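Long-range contacts in sulfurtransferase (Azotobacter vinelandii, PDB 1E0C), which probably transfers sulfane sulfur from donors such as thiosulfate to acceptors such as cyanide, as rhodaneses do: residues Asp2-Leu7 and Pro23-Val28; Gly116-Leu121 and Ser202-Ile207; Leu180-Gly185 and Trp261-Asp266. One frame throughout, in Å; residues are numbered along the deposited sequence.

How the contacts relate
All three contacts are partly buried. Contact 2 has no exposed residue among those that touch; contacts 1 and 3 include some, and contact 3 lies farthest from the chain's centre (about 23 Å between centres, against 18 and 16 Å for contacts 1 and 2). Contact 1 lies in the N-terminal half, contact 3 in the C-terminal half, their centres about 41 Å apart; contact 2 joins the two rhodanese-like domains. Helix 13-17 receives L25 of contact 1 and R206 of contact 2. The chemistry differs: one backbone-to-carboxylate hydrogen bond, a water-linked acidic pair and an aromatic contact in contact 1, small apolar groups and an arginine face in contact 2, and three direct hydrogen bonds between loops in contact 3.

Contact 1: residues Asp2-Leu7 and Pro23-Val28; sequences DDFASL and PELILV
F4 and E24 carry this contact, which lays the N-terminal segment against the start of a strand in the parallel sheet of the first rhodanese-like domain. The F4 ring meets L25 obliquely, CZ lying 3.8 Å from L25 CD1. E24 OE2, an atom whose position is less sure, sits at the edge of the same ring, near its plane and 4.0 Å from F4 CD1, with ring and carboxylate turned 84° apart.

E24 also reaches the backbone of the N-terminal segment: D3 N donates to E24 OE2 at 2.9 Å, although the oxygen is crowded in the model, which makes this length less certain too. The D2 carboxylate stands almost perpendicular to that of E24. Water 1 bridges the two acids, donating to D2 OD2 and to E24 OE1, each at 2.7 Å, which probably eases the repulsion of their like charges. E24 gets there by a folded chain: CG lies between the backbone N and the carbonyl carbon (chi1 70°), and the bend at chi2 turns the carboxylate up to D3.

Farther out, the backbone of E24 bonds to V83 and that of I26 to V83 and V85, so strand 25-29 is held beside strand 83-87. V85 also touches both F4 and L25, and the F4 ring meets that of H111. R19 NE donates to D3 O. The segment itself folds through a type I turn from F4 to L7, in which L7 N donates to F4 O at 3.0 Å.

Contact 2: residues Gly116-Leu121 and Ser202-Ile207; sequences GLTAWL and SRALRI
Apolar packing between A119 and A204 brings the two segments closest, their CA atoms 4.8 Å apart. The methyl of A204 rests on the helix backbone, A204 CB lying 3.5 Å from A119 CA and 3.9 Å from A119 CB. The T118 side chain is turned (chi1 -45°) with its methyl CG2 trans to the amide nitrogen and facing the turn, so that CB (3.4 Å) and CG2 border A204 O. L205 CD1 comes up to T118 OG1 at 3.8 Å.

The helix 116-122 belongs to the first rhodanese-like domain, whereas the type I' turn R203-R206 lies in the connection of a small, weakly bonded hairpin (199-200 and 206-207) of the second, so the contact is interdomain.

Among the polar groups, the R206 guanidinium lays one face on the methyl of A119, CB standing 3.5 Å above the plane and offset toward the rim. R203 O is gripped twice, by R206 N and by R206 NH1, from opposite faces of its plane; the NH1 bond (3.0 Å) bends to 155°. NH1 also donates to water 2, which donates in turn to A119 O. Two acids of the first domain complete the set, E12 at NE and E123 at NH2. A methionine here would probably leave E12 and E123 without their interdomain charge partner and R203 O with one donor fewer.

Contact 3: residues Leu180-Gly185 and Trp261-Asp266; sequences LAAKGG and WGNHPD
K183 and G262 bring their backbones to within 4.8 Å between CA atoms, and K183 N donates to G262 O at 2.9 Å in the carbonyl plane. The two loops pack closely here: a side chain at G262 would run into A181 CB, so glycine suits this place.

The N263 amide faces the other loop. Its OD1 accepts from A182 N at 2.9 Å in a nearly straight bond (166°), with the donor above the carbonyl plane. ND2 donates to G259 O and to water 3, and the water donates on to L180 O. With OD1 accepting and ND2 donating, the orientation of the amide is probably fixed. The methyl of A181 stands above the plane of this amide, offset from its centre, with CB 3.6 Å from both N263 OD1 and ND2.

The K183 chain passes over G262 O, CB being 3.4 Å away, and bends at chi3 (-80°) to send its ammonium group across the second loop. NZ donates to H264 O at 2.6 Å, nearly along the C=O axis. T267 O and water 4 accept from the same nitrogen, and the water donates on to P265 O. Three oxygens therefore surround the probable positive charge. The H264 ring is steadied by D266 N, which donates to ND1 at 3.1 Å.

The pairing joins the loop between helix 171-174 and strand 191-192 to the chain leaving helix 257-261. W258 NE1 of that helix donates to K183 O, L180 touches Q231, next to the persulfidated C230, and W261 packs on L154 and L155 of helix 151-157.

Contact 1: residues Asp2-Leu7 and Pro23-Val28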
loop_
_atom_site.group_PDB
_atom_site.type_symbol
_atom_site.label_atom_id
_atom_site.label_comp_id
_atom_site.label_asym_id
_atom_site.label_seq_id
_atom_site.Cartn_x
_atom_site.Cartn_y
_atom_site.Cartn_z
ATOM N N ASP A 2 -8.754 -18.344 -9.689
ATOM C CA ASP A 2 -8.488 -19.736 -9.428
ATOM C C ASP A 2 -8.454 -20.102 -7.954
ATOM O O ASP A 2 -9.430 -19.882 -7.235
ATOM C CB ASP A 2 -7.234 -20.215 -10.155
ATOM C CG ASP A 2 -7.347 -20.090 -11.663
ATOM O OD1 ASP A 2 -8.443 -20.348 -12.203
ATOM O OD2 ASP A 2 -6.339 -19.733 -12.308
ATOM N N ASP A 3 -7.343 -20.650 -7.486
ATOM C CA ASP A 3 -7.165 -21.191 -6.159
ATOM C C ASP A 3 -7.358 -20.193 -5.027
ATOM O O ASP A 3 -7.459 -20.586 -3.860
ATOM C CB ASP A 3 -5.756 -21.798 -6.034
ATOM C CG ASP A 3 -5.730 -23.074 -5.222
ATOM O OD1 ASP A 3 -6.755 -23.409 -4.591
ATOM O OD2 ASP A 3 -4.680 -23.756 -5.220
ATOM N N PHE A 4 -7.358 -18.912 -5.344
ATOM C CA PHE A 4 -7.443 -17.840 -4.372
ATOM C C PHE A 4 -8.802 -17.148 -4.370
ATOM O O PHE A 4 -9.064 -16.300 -3.515
ATOM C CB PHE A 4 -6.372 -16.781 -4.711
ATOM C CG PHE A 4 -4.977 -17.211 -4.361
ATOM C CD1 PHE A 4 -4.253 -18.003 -5.241
ATOM C CD2 PHE A 4 -4.390 -16.824 -3.170
ATOM C CE1 PHE A 4 -2.964 -18.394 -4.929
ATOM C CE2 PHE A 4 -3.103 -17.217 -2.855
ATOM C CZ PHE A 4 -2.393 -18.003 -3.739
ATOM N N ALA A 5 -9.641 -17.456 -5.348
ATOM C CA ALA A 5 -10.912 -16.789 -5.538
ATOM C C ALA A 5 -11.847 -16.817 -4.344
ATOM O O ALA A 5 -12.619 -15.867 -4.159
ATOM C CB ALA A 5 -11.613 -17.318 -6.784
ATOM N N SER A 6 -11.788 -17.839 -3.496
ATOM C CA SER A 6 -12.693 -17.898 -2.348
ATOM C C SER A 6 -12.238 -17.012 -1.199
ATOM O O SER A 6 -12.976 -16.819 -0.231
ATOM C CB SER A 6 -12.803 -19.350 -1.861
ATOM O OG SER A 6 -11.543 -19.795 -1.387
ATOM N N LEU A 7 -10.995 -16.542 -1.227
ATOM C CA LEU A 7 -10.444 -15.784 -0.111
ATOM C C LEU A 7 -10.752 -14.292 -0.195
ATOM O O LEU A 7 -10.849 -13.723 -1.279
ATOM C CB LEU A 7 -8.922 -15.965 -0.055
ATOM C CG LEU A 7 -8.418 -17.408 0.067
ATOM C CD1 LEU A 7 -6.921 -17.458 -0.217
ATOM C CD2 LEU A 7 -8.710 -17.942 1.464
ATOM N N PRO A 23 -0.089 -22.083 -9.842
ATOM C CA PRO A 23 0.613 -21.596 -11.014
ATOM C C PRO A 23 0.332 -20.130 -11.307
ATOM O O PRO A 23 1.190 -19.443 -11.858
ATOM C CB PRO A 23 0.132 -22.486 -12.157
ATOM C CG PRO A 23 -1.139 -23.090 -11.663
ATOM C CD PRO A 23 -0.973 -23.230 -10.170
ATOM N N GLU A 24 -0.846 -19.653 -10.947
ATOM C CA GLU A 24 -1.258 -18.276 -11.162
ATOM C C GLU A 24 -0.670 -17.303 -10.152
ATOM O O GLU A 24 -0.779 -16.082 -10.310
ATOM C CB GLU A 24 -2.789 -18.182 -11.143
ATOM C CG GLU A 24 -3.437 -18.402 -9.793
ATOM C CD GLU A 24 -3.814 -19.828 -9.474
ATOM O OE1 GLU A 24 -3.174 -20.779 -9.971
ATOM O OE2 GLU A 24 -4.770 -20.034 -8.689
ATOM N N LEU A 25 -0.073 -17.812 -9.086
ATOM C CA LEU A 25 0.419 -16.969 -8.007
ATOM C C LEU A 25 1.645 -16.160 -8.404
ATOM O O LEU A 25 2.675 -16.692 -8.828
ATOM C CB LEU A 25 0.760 -17.823 -6.781
ATOM C CG LEU A 25 1.438 -17.100 -5.614
ATOM C CD1 LEU A 25 0.514 -16.015 -5.053
ATOM C CD2 LEU A 25 1.799 -18.102 -4.526
ATOM N N ILE A 26 1.540 -14.851 -8.194
ATOM C CA ILE A 26 2.696 -13.970 -8.254
ATOM C C ILE A 26 2.893 -13.412 -6.833
ATOM O O ILE A 26 2.103 -12.586 -6.389
ATOM C CB ILE A 26 2.561 -12.820 -9.258
ATOM C CG1 ILE A 26 2.340 -13.366 -10.672
ATOM C CG2 ILE A 26 3.832 -11.966 -9.208
ATOM C CD1 ILE A 26 2.368 -12.315 -11.766
ATOM N N LEU A 27 3.842 -13.986 -6.126
ATOM C CA LEU A 27 4.112 -13.638 -4.731
ATOM C C LEU A 27 5.198 -12.567 -4.684
ATOM O O LEU A 27 6.310 -12.760 -5.168
ATOM C CB LEU A 27 4.551 -14.885 -3.979
ATOM C CG LEU A 27 4.965 -14.750 -2.518
ATOM C CD1 LEU A 27 3.803 -14.186 -1.688
ATOM C CD2 LEU A 27 5.357 -16.122 -1.969
ATOM N N VAL A 28 4.835 -11.419 -4.127
ATOM C CA VAL A 28 5.723 -10.256 -4.138
ATOM C C VAL A 28 6.184 -9.895 -2.735
ATOM O O VAL A 28 5.389 -9.655 -1.833
ATOM C CB VAL A 28 4.986 -9.039 -4.749
ATOM C CG1 VAL A 28 5.891 -7.822 -4.788
ATOM C CG2 VAL A 28 4.461 -9.408 -6.125
HETATM O O HOH W 1 -4.102 -21.317 -12.461
#

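Contact 2: residues Gly116-Leu121 and Ser202-Ile207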
loop_
_atom_site.group_PDB
_atom_site.type_symbol
_atom_site.label_atom_id
_atom_site.label_comp_id
_atom_site.label_asym_id
_atom_site.label_seq_id
_atom_site.Cartn_x
_atom_site.Cartn_y
_atom_site.Cartn_z
ATOM N N GLY A 116 2.325 -9.919 6.953
ATOM C CA GLY A 116 3.444 -10.167 6.064
ATOM C C GLY A 116 4.446 -11.165 6.619
ATOM O O GLY A 116 4.109 -12.195 7.204
ATOM N N LEU A 117 5.729 -10.871 6.418
ATOM C CA LEU A 117 6.783 -11.783 6.877
ATOM C C LEU A 117 6.818 -11.894 8.389
ATOM O O LEU A 117 7.271 -12.899 8.943
ATOM C CB LEU A 117 8.139 -11.301 6.343
ATOM C CG LEU A 117 9.311 -12.267 6.575
ATOM C CD1 LEU A 117 9.201 -13.464 5.641
ATOM C CD2 LEU A 117 10.632 -11.541 6.342
ATOM N N THR A 118 6.471 -10.815 9.095
ATOM C CA THR A 118 6.450 -10.865 10.559
ATOM C C THR A 118 5.553 -12.013 11.026
ATOM O O THR A 118 5.991 -12.840 11.823
ATOM C CB THR A 118 5.909 -9.539 11.133
ATOM O OG1 THR A 118 6.553 -8.465 10.427
ATOM C CG2 THR A 118 6.241 -9.419 12.615
ATOM N N ALA A 119 4.351 -12.094 10.481
ATOM C CA ALA A 119 3.411 -13.149 10.864
ATOM C C ALA A 119 3.879 -14.510 10.360
ATOM O O ALA A 119 3.779 -15.518 11.062
ATOM C CB ALA A 119 2.022 -12.818 10.329
ATOM N N TRP A 120 4.424 -14.543 9.150
ATOM C CA TRP A 120 4.988 -15.768 8.588
ATOM C C TRP A 120 6.078 -16.322 9.504
ATOM O O TRP A 120 6.044 -17.502 9.867
ATOM C CB TRP A 120 5.589 -15.484 7.202
ATOM C CG TRP A 120 5.976 -16.716 6.435
ATOM C CD1 TRP A 120 7.209 -17.301 6.396
ATOM C CD2 TRP A 120 5.137 -17.480 5.562
ATOM N NE1 TRP A 120 7.175 -18.404 5.568
ATOM C CE2 TRP A 120 5.928 -18.517 5.022
ATOM C CE3 TRP A 120 3.794 -17.393 5.177
ATOM C CZ2 TRP A 120 5.404 -19.467 4.151
ATOM C CZ3 TRP A 120 3.282 -18.320 4.296
ATOM C CH2 TRP A 120 4.090 -19.360 3.792
ATOM N N LEU A 121 7.026 -15.472 9.893
ATOM C CA LEU A 121 8.117 -15.913 10.759
ATOM C C LEU A 121 7.615 -16.278 12.154
ATOM O O LEU A 121 8.119 -17.221 12.778
ATOM C CB LEU A 121 9.202 -14.857 10.876
ATOM C CG LEU A 121 9.989 -14.484 9.615
ATOM C CD1 LEU A 121 10.745 -13.181 9.843
ATOM C CD2 LEU A 121 10.956 -15.601 9.243
ATOM N N SER A 202 0.947 -7.412 19.010
ATOM C CA SER A 202 0.784 -8.659 19.752
ATOM C C SER A 202 0.387 -9.804 18.832
ATOM O O SER A 202 0.312 -10.963 19.251
ATOM C CB SER A 202 -0.270 -8.476 20.856
ATOM O OG SER A 202 -1.575 -8.564 20.311
ATOM N N ARG A 203 0.026 -9.495 17.590
ATOM C CA ARG A 203 -0.344 -10.479 16.594
ATOM C C ARG A 203 0.527 -10.344 15.341
ATOM O O ARG A 203 0.039 -10.443 14.217
ATOM C CB ARG A 203 -1.831 -10.388 16.228
ATOM C CG ARG A 203 -2.735 -10.652 17.431
ATOM C CD ARG A 203 -4.152 -10.175 17.186
ATOM N NE ARG A 203 -4.760 -10.758 16.020
ATOM C CZ ARG A 203 -5.014 -10.223 14.841
ATOM N NH1 ARG A 203 -4.745 -8.951 14.559
ATOM N NH2 ARG A 203 -5.582 -11.016 13.934
ATOM N N ALA A 204 1.816 -10.116 15.569
ATOM C CA ALA A 204 2.815 -10.102 14.508
ATOM C C ALA A 204 2.520 -9.090 13.417
ATOM O O ALA A 204 2.709 -9.356 12.228
ATOM C CB ALA A 204 2.986 -11.502 13.918
ATOM N N LEU A 205 2.026 -7.913 13.796
ATOM C CA LEU A 205 1.768 -6.811 12.901
ATOM C C LEU A 205 0.654 -7.041 11.906
ATOM O O LEU A 205 0.516 -6.298 10.936
ATOM C CB LEU A 205 3.044 -6.304 12.220
ATOM C CG LEU A 205 4.146 -5.816 13.175
ATOM C CD1 LEU A 205 5.388 -5.408 12.405
ATOM C CD2 LEU A 205 3.633 -4.647 14.020
ATOM N N ARG A 206 -0.253 -7.975 12.201
ATOM C CA ARG A 206 -1.484 -8.085 11.421
ATOM C C ARG A 206 -2.289 -6.789 11.633
ATOM O O ARG A 206 -2.022 -6.049 12.581
ATOM C CB ARG A 206 -2.337 -9.263 11.877
ATOM C CG ARG A 206 -1.769 -10.639 11.502
ATOM C CD ARG A 206 -2.714 -11.712 12.047
ATOM N NE ARG A 206 -2.293 -13.058 11.690
ATOM C CZ ARG A 206 -1.229 -13.696 12.143
ATOM N NH1 ARG A 206 -0.376 -13.162 13.002
ATOM N NH2 ARG A 206 -1.010 -14.944 11.702
ATOM N N ILE A 207 -3.240 -6.577 10.748
ATOM C CA ILE A 207 -4.163 -5.438 10.892
ATOM C C ILE A 207 -5.016 -5.697 12.135
ATOM O O ILE A 207 -5.437 -6.841 12.325
ATOM C CB ILE A 207 -5.055 -5.329 9.651
ATOM C CG1 ILE A 207 -4.207 -4.937 8.429
ATOM C CG2 ILE A 207 -6.173 -4.317 9.851
ATOM C CD1 ILE A 207 -4.823 -5.364 7.114
HETATM O O HOH W 2 1.877 -14.958 13.238
#

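Contact 3: residues Leu180-Gly185 and Trp261-Asp266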
loop_
_atom_site.group_PDB
_atom_site.type_symbol
_atom_site.label_atom_id
_atom_site.label_comp_id
_atom_site.label_asym_id
_atom_site.label_seq_id
_atom_site.Cartn_x
_atom_site.Cartn_y
_atom_site.Cartn_z
ATOM N N LEU A 180 8.426 18.179 8.262
ATOM C CA LEU A 180 9.260 17.557 7.245
ATOM C C LEU A 180 9.028 18.182 5.874
ATOM O O LEU A 180 9.161 17.543 4.831
ATOM C CB LEU A 180 8.922 16.058 7.190
ATOM C CG LEU A 180 9.188 15.280 8.481
ATOM C CD1 LEU A 180 8.879 13.800 8.287
ATOM C CD2 LEU A 180 10.628 15.467 8.941
ATOM N N ALA A 181 8.617 19.440 5.905
ATOM C CA ALA A 181 8.368 20.212 4.690
ATOM C C ALA A 181 8.370 21.689 5.081
ATOM O O ALA A 181 8.517 21.993 6.273
ATOM C CB ALA A 181 7.063 19.809 4.035
ATOM N N ALA A 182 8.215 22.571 4.113
ATOM C CA ALA A 182 8.181 24.000 4.393
ATOM C C ALA A 182 7.070 24.328 5.392
ATOM O O ALA A 182 7.244 25.204 6.227
ATOM C CB ALA A 182 7.979 24.815 3.127
ATOM N N LYS A 183 5.929 23.664 5.242
ATOM C CA LYS A 183 4.785 23.887 6.115
ATOM C C LYS A 183 4.500 22.642 6.962
ATOM O O LYS A 183 4.535 21.525 6.450
ATOM C CB LYS A 183 3.539 24.185 5.268
ATOM C CG LYS A 183 3.691 25.434 4.405
ATOM C CD LYS A 183 2.460 25.677 3.557
ATOM C CE LYS A 183 2.456 24.798 2.309
ATOM N NZ LYS A 183 1.456 25.298 1.319
ATOM N N GLY A 184 4.195 22.870 8.227
ATOM C CA GLY A 184 3.836 21.782 9.140
ATOM C C GLY A 184 2.324 21.827 9.372
ATOM O O GLY A 184 1.718 22.888 9.232
ATOM N N GLY A 185 1.746 20.699 9.760
ATOM C CA GLY A 185 0.305 20.656 10.017
ATOM C C GLY A 185 -0.320 19.539 9.185
ATOM O O GLY A 185 0.360 18.572 8.839
ATOM N N TRP A 261 2.193 18.386 -0.609
ATOM C CA TRP A 261 1.263 19.324 0.020
ATOM C C TRP A 261 1.949 20.291 0.963
ATOM O O TRP A 261 1.617 21.492 0.995
ATOM C CB TRP A 261 0.152 18.577 0.783
ATOM C CG TRP A 261 -1.061 19.407 1.096
ATOM C CD1 TRP A 261 -1.245 20.231 2.176
ATOM C CD2 TRP A 261 -2.287 19.439 0.357
ATOM N NE1 TRP A 261 -2.509 20.779 2.142
ATOM C CE2 TRP A 261 -3.162 20.318 1.026
ATOM C CE3 TRP A 261 -2.721 18.832 -0.821
ATOM C CZ2 TRP A 261 -4.449 20.574 0.558
ATOM C CZ3 TRP A 261 -3.997 19.076 -1.286
ATOM C CH2 TRP A 261 -4.848 19.963 -0.595
ATOM N N GLY A 262 2.946 19.831 1.707
ATOM C CA GLY A 262 3.625 20.674 2.682
ATOM C C GLY A 262 4.572 21.671 2.021
ATOM O O GLY A 262 5.103 22.553 2.687
ATOM N N ASN A 263 4.820 21.498 0.726
ATOM C CA ASN A 263 5.777 22.346 0.026
ATOM C C ASN A 263 5.139 23.161 -1.086
ATOM O O ASN A 263 5.776 24.082 -1.620
ATOM C CB ASN A 263 6.910 21.479 -0.543
ATOM C CG ASN A 263 7.864 21.000 0.532
ATOM O OD1 ASN A 263 8.383 21.787 1.318
ATOM N ND2 ASN A 263 8.057 19.685 0.623
ATOM N N HIS A 264 3.925 22.813 -1.504
ATOM C CA HIS A 264 3.353 23.500 -2.678
ATOM C C HIS A 264 2.791 24.847 -2.255
ATOM O O HIS A 264 2.229 24.980 -1.169
ATOM C CB HIS A 264 2.265 22.626 -3.304
ATOM C CG HIS A 264 1.934 23.047 -4.705
ATOM N ND1 HIS A 264 1.046 24.071 -4.981
ATOM C CD2 HIS A 264 2.421 22.632 -5.895
ATOM C CE1 HIS A 264 0.975 24.235 -6.293
ATOM N NE2 HIS A 264 1.807 23.377 -6.867
ATOM N N PRO A 265 2.887 25.862 -3.100
ATOM C CA PRO A 265 2.404 27.184 -2.751
ATOM C C PRO A 265 0.893 27.272 -2.603
ATOM O O PRO A 265 0.420 28.176 -1.903
ATOM C CB PRO A 265 2.864 28.077 -3.904
ATOM C CG PRO A 265 3.915 27.306 -4.614
ATOM C CD PRO A 265 3.603 25.846 -4.399
ATOM N N ASP A 266 0.120 26.430 -3.271
ATOM C CA ASP A 266 -1.329 26.597 -3.291
ATOM C C ASP A 266 -2.044 25.917 -2.126
ATOM O O ASP A 266 -3.270 26.045 -2.020
ATOM C CB ASP A 266 -1.921 26.014 -4.575
ATOM C CG ASP A 266 -1.512 26.724 -5.844
ATOM O OD1 ASP A 266 -0.943 27.822 -5.748
ATOM O OD2 ASP A 266 -1.761 26.154 -6.928
HETATM O O HOH W 3 9.490 17.917 2.262
HETATM O O HOH W 4 1.663 28.042 0.893
#